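PPC domain-containing protein (Archaeoglobus fulgidus, PDB 2H6L) is of unknown biochemical function but binds zinc through its PPC domain. Local coordinates at the interface of chains A and B. Numbering follows the deposited sequence. Chains: chain A/B, Hypothetical protein.

Contact 1: the interface of chains A and B. Residues chain A 71, 73, 96; chain B 52-54, 91, 102-104.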
ATOM      1  N   GLU A  71      -7.057  12.652   6.302  1.00 21.34           N
ATOM      2  CA  GLU A  71      -5.833  12.339   5.583  1.00 20.67           C
ATOM      3  C   GLU A  71      -6.034  10.985   4.919  1.00 19.54           C
ATOM      4  O   GLU A  71      -6.711  10.118   5.472  1.00 18.67           O
ATOM      5  CB  GLU A  71      -4.652  12.205   6.546  1.00 22.44           C
ATOM      6  CG  GLU A  71      -4.235  13.471   7.268  1.00 21.92           C
ATOM      7  CD  GLU A  71      -3.315  14.316   6.431  1.00 23.63           C
ATOM      8  OE1 GLU A  71      -2.281  13.780   5.977  1.00 24.55           O
ATOM      9  OE2 GLU A  71      -3.617  15.509   6.226  1.00 24.32           O
ATOM     10  N   LEU A  73      -4.602   7.971   4.684  1.00 20.67           N
ATOM     11  CA  LEU A  73      -3.530   7.257   5.362  1.00 19.41           C
ATOM     12  C   LEU A  73      -3.033   6.089   4.532  1.00 21.44           C
ATOM     13  O   LEU A  73      -1.872   5.674   4.640  1.00 20.82           O
ATOM     14  CB  LEU A  73      -4.024   6.777   6.718  1.00 17.91           C
ATOM     15  CG  LEU A  73      -4.602   7.905   7.572  1.00 17.30           C
ATOM     16  CD1 LEU A  73      -5.089   7.353   8.904  1.00 15.74           C
ATOM     17  CD2 LEU A  73      -3.535   8.979   7.795  1.00 17.86           C
ATOM     18  N   LYS A  96      -6.944  10.904  11.118  1.00 27.54           N
ATOM     19  CA  LYS A  96      -5.912  11.777  11.648  1.00 30.50           C
ATOM     20  C   LYS A  96      -5.537  11.254  13.030  1.00 30.55           C
ATOM     21  O   LYS A  96      -6.410  10.963  13.851  1.00 28.38           O
ATOM     22  CB  LYS A  96      -6.449  13.208  11.735  1.00 32.66           C
ATOM     23  CG  LYS A  96      -7.697  13.338  12.591  1.00 36.37           C
ATOM     24  CD  LYS A  96      -8.417  14.657  12.359  1.00 39.45           C
ATOM     25  CE  LYS A  96      -9.132  14.667  11.013  1.00 40.97           C
ATOM     26  NZ  LYS A  96     -10.006  15.865  10.851  1.00 42.14           N
TER
ATOM     27  N   GLY B  52       1.772  13.417  11.566  1.00 22.92           N
ATOM     28  CA  GLY B  52       0.928  14.587  11.699  1.00 23.84           C
ATOM     29  C   GLY B  52      -0.161  14.654  10.656  1.00 23.74           C
ATOM     30  O   GLY B  52      -0.182  13.853   9.718  1.00 23.32           O
ATOM     31  N   TYR B  53      -1.081  15.599  10.824  1.00 23.81           N
ATOM     32  CA  TYR B  53      -2.152  15.762   9.857  1.00 24.67           C
ATOM     33  C   TYR B  53      -2.196  17.218   9.404  1.00 24.88           C
ATOM     34  O   TYR B  53      -1.710  18.110  10.103  1.00 25.00           O
ATOM     35  CB  TYR B  53      -3.490  15.304  10.446  1.00 24.57           C
ATOM     36  CG  TYR B  53      -3.959  16.065  11.655  1.00 27.98           C
ATOM     37  CD1 TYR B  53      -4.674  17.254  11.519  1.00 28.11           C
ATOM     38  CD2 TYR B  53      -3.703  15.589  12.942  1.00 29.04           C
ATOM     39  CE1 TYR B  53      -5.128  17.951  12.636  1.00 29.45           C
ATOM     40  CE2 TYR B  53      -4.149  16.280  14.065  1.00 29.49           C
ATOM     41  CZ  TYR B  53      -4.864  17.459  13.906  1.00 30.32           C
ATOM     42  OH  TYR B  53      -5.315  18.128  15.014  1.00 30.65           O
ATOM     43  N   TYR B  54      -2.756  17.456   8.223  1.00 22.06           N
ATOM     44  CA  TYR B  54      -2.821  18.800   7.678  1.00 20.83           C
ATOM     45  C   TYR B  54      -4.162  19.491   7.926  1.00 20.12           C
ATOM     46  O   TYR B  54      -5.211  19.009   7.497  1.00 19.35           O
ATOM     47  CB  TYR B  54      -2.550  18.743   6.174  1.00 18.82           C
ATOM     48  CG  TYR B  54      -2.258  20.084   5.551  1.00 15.69           C
ATOM     49  CD1 TYR B  54      -1.081  20.768   5.854  1.00 14.57           C
ATOM     50  CD2 TYR B  54      -3.152  20.670   4.650  1.00 16.91           C
ATOM     51  CE1 TYR B  54      -0.793  22.000   5.277  1.00 15.10           C
ATOM     52  CE2 TYR B  54      -2.877  21.911   4.060  1.00 14.97           C
ATOM     53  CZ  TYR B  54      -1.692  22.568   4.377  1.00 16.91           C
ATOM     54  OH  TYR B  54      -1.383  23.766   3.784  1.00 17.66           O
ATOM     55  N   HIS B  91       3.121   8.529   3.731  1.00 15.98           N
ATOM     56  CA  HIS B  91       2.037   8.457   4.696  1.00 16.72           C
ATOM     57  C   HIS B  91       2.125   7.087   5.337  1.00 16.75           C
ATOM     58  O   HIS B  91       2.484   6.114   4.677  1.00 19.00           O
ATOM     59  CB  HIS B  91       0.678   8.638   4.012  1.00 15.96           C
ATOM     60  CG  HIS B  91       0.321  10.070   3.766  1.00 16.81           C
ATOM     61  ND1 HIS B  91      -0.960  10.481   3.465  1.00 17.38           N
ATOM     62  CD2 HIS B  91       1.077  11.194   3.808  1.00 14.68           C
ATOM     63  CE1 HIS B  91      -0.978  11.796   3.337  1.00 16.45           C
ATOM     64  NE2 HIS B  91       0.244  12.252   3.541  1.00 13.57           N
ATOM     65  N   GLY B 102      -2.059   7.239  12.434  1.00 21.09           N
ATOM     66  CA  GLY B 102      -1.802   7.415  11.018  1.00 19.18           C
ATOM     67  C   GLY B 102      -1.625   8.865  10.627  1.00 19.88           C
ATOM     68  O   GLY B 102      -2.088   9.767  11.326  1.00 18.11           O
ATOM     69  N   GLY B 103      -0.944   9.090   9.510  1.00 20.85           N
ATOM     70  CA  GLY B 103      -0.751  10.445   9.045  1.00 20.31           C
ATOM     71  C   GLY B 103       0.444  10.653   8.147  1.00 20.07           C
ATOM     72  O   GLY B 103       1.089   9.705   7.686  1.00 20.66           O
ATOM     73  N   HIS B 104       0.717  11.923   7.886  1.00 18.86           N
ATOM     74  CA  HIS B 104       1.842  12.335   7.076  1.00 16.98           C
ATOM     75  C   HIS B 104       3.069  11.961   7.913  1.00 15.74           C
ATOM     76  O   HIS B 104       3.131  12.273   9.097  1.00 18.06           O
ATOM     77  CB  HIS B 104       1.778  13.849   6.877  1.00 16.68           C
ATOM     78  CG  HIS B 104       2.883  14.403   6.040  1.00 16.43           C
ATOM     79  ND1 HIS B 104       2.743  14.654   4.693  1.00 17.97           N
ATOM     80  CD2 HIS B 104       4.149  14.763   6.361  1.00 16.74           C
ATOM     81  CE1 HIS B 104       3.873  15.148   4.219  1.00 17.38           C
ATOM     82  NE2 HIS B 104       4.743  15.224   5.211  1.00 19.72           N
TER
HETATM   83  O   HOH W   1      -6.144  16.816   5.952  1.00 22.50           O
HETATM   84  O   HOH W   2       0.435   4.000   4.154  1.00 22.88           O

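Contact 2: the interface of chains A and B. Residues chain A 18, 45, 111-112; chain B 54, 56, 133, 135.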
ATOM      1  N   TYR A  18      -8.552  19.513  -7.062  1.00 17.66           N
ATOM      2  CA  TYR A  18      -9.195  19.847  -5.804  1.00 18.76           C
ATOM      3  C   TYR A  18     -10.714  19.941  -5.999  1.00 19.02           C
ATOM      4  O   TYR A  18     -11.185  20.441  -7.019  1.00 19.65           O
ATOM      5  CB  TYR A  18      -8.632  21.185  -5.305  1.00 18.04           C
ATOM      6  CG  TYR A  18      -9.354  21.794  -4.125  1.00 19.20           C
ATOM      7  CD1 TYR A  18     -10.571  22.459  -4.289  1.00 21.00           C
ATOM      8  CD2 TYR A  18      -8.810  21.727  -2.844  1.00 19.21           C
ATOM      9  CE1 TYR A  18     -11.228  23.042  -3.203  1.00 19.96           C
ATOM     10  CE2 TYR A  18      -9.455  22.304  -1.759  1.00 19.76           C
ATOM     11  CZ  TYR A  18     -10.663  22.962  -1.943  1.00 20.98           C
ATOM     12  OH  TYR A  18     -11.294  23.540  -0.871  1.00 22.55           O
ATOM     13  N   ALA A  45      -4.918  13.920   0.996  1.00 15.60           N
ATOM     14  CA  ALA A  45      -5.993  14.242   1.922  1.00 14.31           C
ATOM     15  C   ALA A  45      -7.282  14.510   1.159  1.00 13.36           C
ATOM     16  O   ALA A  45      -7.252  14.905  -0.003  1.00 14.84           O
ATOM     17  CB  ALA A  45      -5.616  15.461   2.763  1.00 12.05           C
ATOM     18  N   PHE A 111      -8.755  16.896  -1.769  1.00 18.72           N
ATOM     19  CA  PHE A 111      -8.184  18.127  -1.242  1.00 18.62           C
ATOM     20  C   PHE A 111      -6.866  18.223  -2.003  1.00 18.90           C
ATOM     21  O   PHE A 111      -6.601  19.200  -2.713  1.00 19.69           O
ATOM     22  CB  PHE A 111      -7.899  18.041   0.257  1.00 19.01           C
ATOM     23  CG  PHE A 111      -7.259  19.289   0.812  1.00 18.39           C
ATOM     24  CD1 PHE A 111      -7.997  20.465   0.948  1.00 17.50           C
ATOM     25  CD2 PHE A 111      -5.909  19.312   1.128  1.00 19.28           C
ATOM     26  CE1 PHE A 111      -7.400  21.641   1.384  1.00 16.65           C
ATOM     27  CE2 PHE A 111      -5.293  20.488   1.567  1.00 21.06           C
ATOM     28  CZ  PHE A 111      -6.041  21.658   1.693  1.00 19.63           C
ATOM     29  N   ALA A 112      -6.048  17.183  -1.848  1.00 17.56           N
ATOM     30  CA  ALA A 112      -4.765  17.053  -2.534  1.00 18.04           C
ATOM     31  C   ALA A 112      -4.509  15.554  -2.618  1.00 19.05           C
ATOM     32  O   ALA A 112      -4.458  14.867  -1.593  1.00 17.32           O
ATOM     33  CB  ALA A 112      -3.646  17.742  -1.752  1.00 18.74           C
TER
ATOM     34  N   TYR B  54      -2.756  17.456   8.223  1.00 22.06           N
ATOM     35  CA  TYR B  54      -2.821  18.800   7.678  1.00 20.83           C
ATOM     36  C   TYR B  54      -4.162  19.491   7.926  1.00 20.12           C
ATOM     37  O   TYR B  54      -5.211  19.009   7.497  1.00 19.35           O
ATOM     38  CB  TYR B  54      -2.550  18.743   6.174  1.00 18.82           C
ATOM     39  CG  TYR B  54      -2.258  20.084   5.551  1.00 15.69           C
ATOM     40  CD1 TYR B  54      -1.081  20.768   5.854  1.00 14.57           C
ATOM     41  CD2 TYR B  54      -3.152  20.670   4.650  1.00 16.91           C
ATOM     42  CE1 TYR B  54      -0.793  22.000   5.277  1.00 15.10           C
ATOM     43  CE2 TYR B  54      -2.877  21.911   4.060  1.00 14.97           C
ATOM     44  CZ  TYR B  54      -1.692  22.568   4.377  1.00 16.91           C
ATOM     45  OH  TYR B  54      -1.383  23.766   3.784  1.00 17.66           O
ATOM     46  N   GLN B  56      -6.648  21.620   6.827  1.00 19.29           N
ATOM     47  CA  GLN B  56      -6.947  22.141   5.497  1.00 20.70           C
ATOM     48  C   GLN B  56      -7.473  23.578   5.455  1.00 21.92           C
ATOM     49  O   GLN B  56      -7.576  24.173   4.385  1.00 20.66           O
ATOM     50  CB  GLN B  56      -7.923  21.189   4.795  1.00 20.75           C
ATOM     51  CG  GLN B  56      -7.412  19.747   4.769  1.00 20.38           C
ATOM     52  CD  GLN B  56      -8.399  18.762   4.161  1.00 20.00           C
ATOM     53  OE1 GLN B  56      -8.180  17.550   4.199  1.00 19.37           O
ATOM     54  NE2 GLN B  56      -9.482  19.272   3.592  1.00 17.24           N
ATOM     55  N   THR B 133      -4.156  24.929  -1.641  1.00 21.37           N
ATOM     56  CA  THR B 133      -4.026  24.032  -0.492  1.00 19.87           C
ATOM     57  C   THR B 133      -2.993  24.454   0.552  1.00 19.08           C
ATOM     58  O   THR B 133      -3.088  24.074   1.719  1.00 18.79           O
ATOM     59  CB  THR B 133      -3.667  22.609  -0.952  1.00 18.68           C
ATOM     60  OG1 THR B 133      -2.417  22.643  -1.652  1.00 20.35           O
ATOM     61  CG2 THR B 133      -4.750  22.048  -1.879  1.00 18.83           C
ATOM     62  N   LEU B 135       0.025  23.571   0.298  1.00 24.47           N
ATOM     63  CA  LEU B 135       1.053  22.534   0.226  1.00 26.27           C
ATOM     64  C   LEU B 135       1.952  22.811  -0.966  1.00 25.86           C
ATOM     65  O   LEU B 135       1.700  23.716  -1.760  1.00 26.85           O
ATOM     66  CB  LEU B 135       0.450  21.135   0.017  1.00 28.38           C
ATOM     67  CG  LEU B 135      -0.393  20.364   1.037  1.00 31.46           C
ATOM     68  CD1 LEU B 135       0.295  20.361   2.394  1.00 31.69           C
ATOM     69  CD2 LEU B 135      -1.761  20.972   1.127  1.00 33.14           C
TER

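Contact 1: the interface of chains A and B
A:Glu71 reaches the backbone of B:Tyr54 because its side chain, with CG beside its own backbone N, bends at chi2 (-84°) and turns the carboxylate across the subunit boundary. CG of B:Tyr53 sits between its backbone N and carbonyl carbon (chi1 62°), which carries the ring away toward A:Lys96 and leaves CB facing A:Glu71. The residues come from strands 70-82 and 85-96 of chain A and strands 48-55, 85-96 and 99-110 of chain B.

The polar link is the hydrogen bond from B:Tyr54 N to the carboxylate oxygen OE2 of A:Glu71, 2.9 Å long and fairly straight (162° at H), although the amide arrives from well above the carboxylate plane. Water 1 joins the same OE2 to B:Tyr54 O, giving this oxygen two partners. The other oxygen, OE1 of A:Glu71, points toward the zinc-binding histidines and lies 3.5 Å from CE1 of the B:His91 ring, a contact not counted as a hydrogen bond, their planes clearly inclined; if ionised, the carboxylate might polarise that ring. Glutamate suits the place because OE2 accepts the B:Tyr54 amide and water 1, while the CG methylene of A:Glu71 packs 3.7 Å from CB of B:Tyr53.

Beside it, CB of A:Lys96 rests 3.8 Å from CG of the B:Tyr53 ring. On the other flank A:Leu73 spreads its two methyls over a glycine pair, with CD2 tight at 3.4 Å from CA of B:Gly103. The bare backbone at B:Gly102 lets the CD1 methyl of A:Leu73 come close. Water 2 completes the patch, 2.9 Å from O of A:Leu73 and 3.0 Å from the carbonyl O of B:His91.

Contact 2: the interface of chains A and B
In this PPC (DUF296) domain the two-residue turn between strand 99-110 and strand 113-119 of chain A presents A:Phe111 to B:Gln56, which follows strand 48-55, and to the C-terminal stretch of chain B leading into strand 136-138. The phenyl ring is the core of the patch, and an aromatic residue suits a place where both of its faces are covered by the neighbouring subunit.

CG of A:Phe111 stands anti to the backbone N (chi1 178°), an orientation that sends the ring outward into chain B. On one face lies B:Gln56, whose methylene CG sits over the ring centre, 3.7 Å from the A:Phe111 centroid, in a CH-pi contact. The two side chains run past each other in opposite directions, and the extended glutamine lays its amide almost parallel to the ring, 19° between the planes. CB of B:Gln56 touches the ring nearer its tip, 3.5 Å from CE1 of A:Phe111, while the amide oxygen OE1 leans 3.6 Å from CB of A:Ala45. Glutamine thus offers both an aliphatic stem and a flat end to the aromatic surface.

Over the opposite face, B:Thr133 places its methyl CG2 off-centre, 4.0 Å from the A:Phe111 centroid. The CD2 methyl of B:Leu135 lies 3.6 Å from CE2 of A:Phe111. The tip of the phenyl ring also meets the edge of the B:Tyr54 ring, whose hydroxyl OH donates a 2.7 Å hydrogen bond to O of B:Thr133 and so ties the two chain B segments together. Replacing A:Phe111 with an alanine would probably leave a gap between B:Gln56 and B:Thr133, with the glutamine amide deprived of its stacking surface and freer to turn. Within chain A, CE1 of A:Phe111 abuts the edge of the A:Tyr18 ring, in its plane.

The C-alpha centres of contact 1 and contact 2 lie about 11 Å apart, and B:Tyr54, near the end of strand 48-55, belongs to both. Its backbone serves contact 1 and its ring contact 2, which makes the residue a bridge between a polar, water-assisted patch beside the zinc-binding histidines and an apolar patch built on a loop. Both are parts of one A–B interface that is not an exact two-fold, as would fit a ring-like arrangement of the three deposited copies. Equivalent contacts could then recur beside each metal site of this assembly, which may not be the biological form; the structure alone shows no coupling.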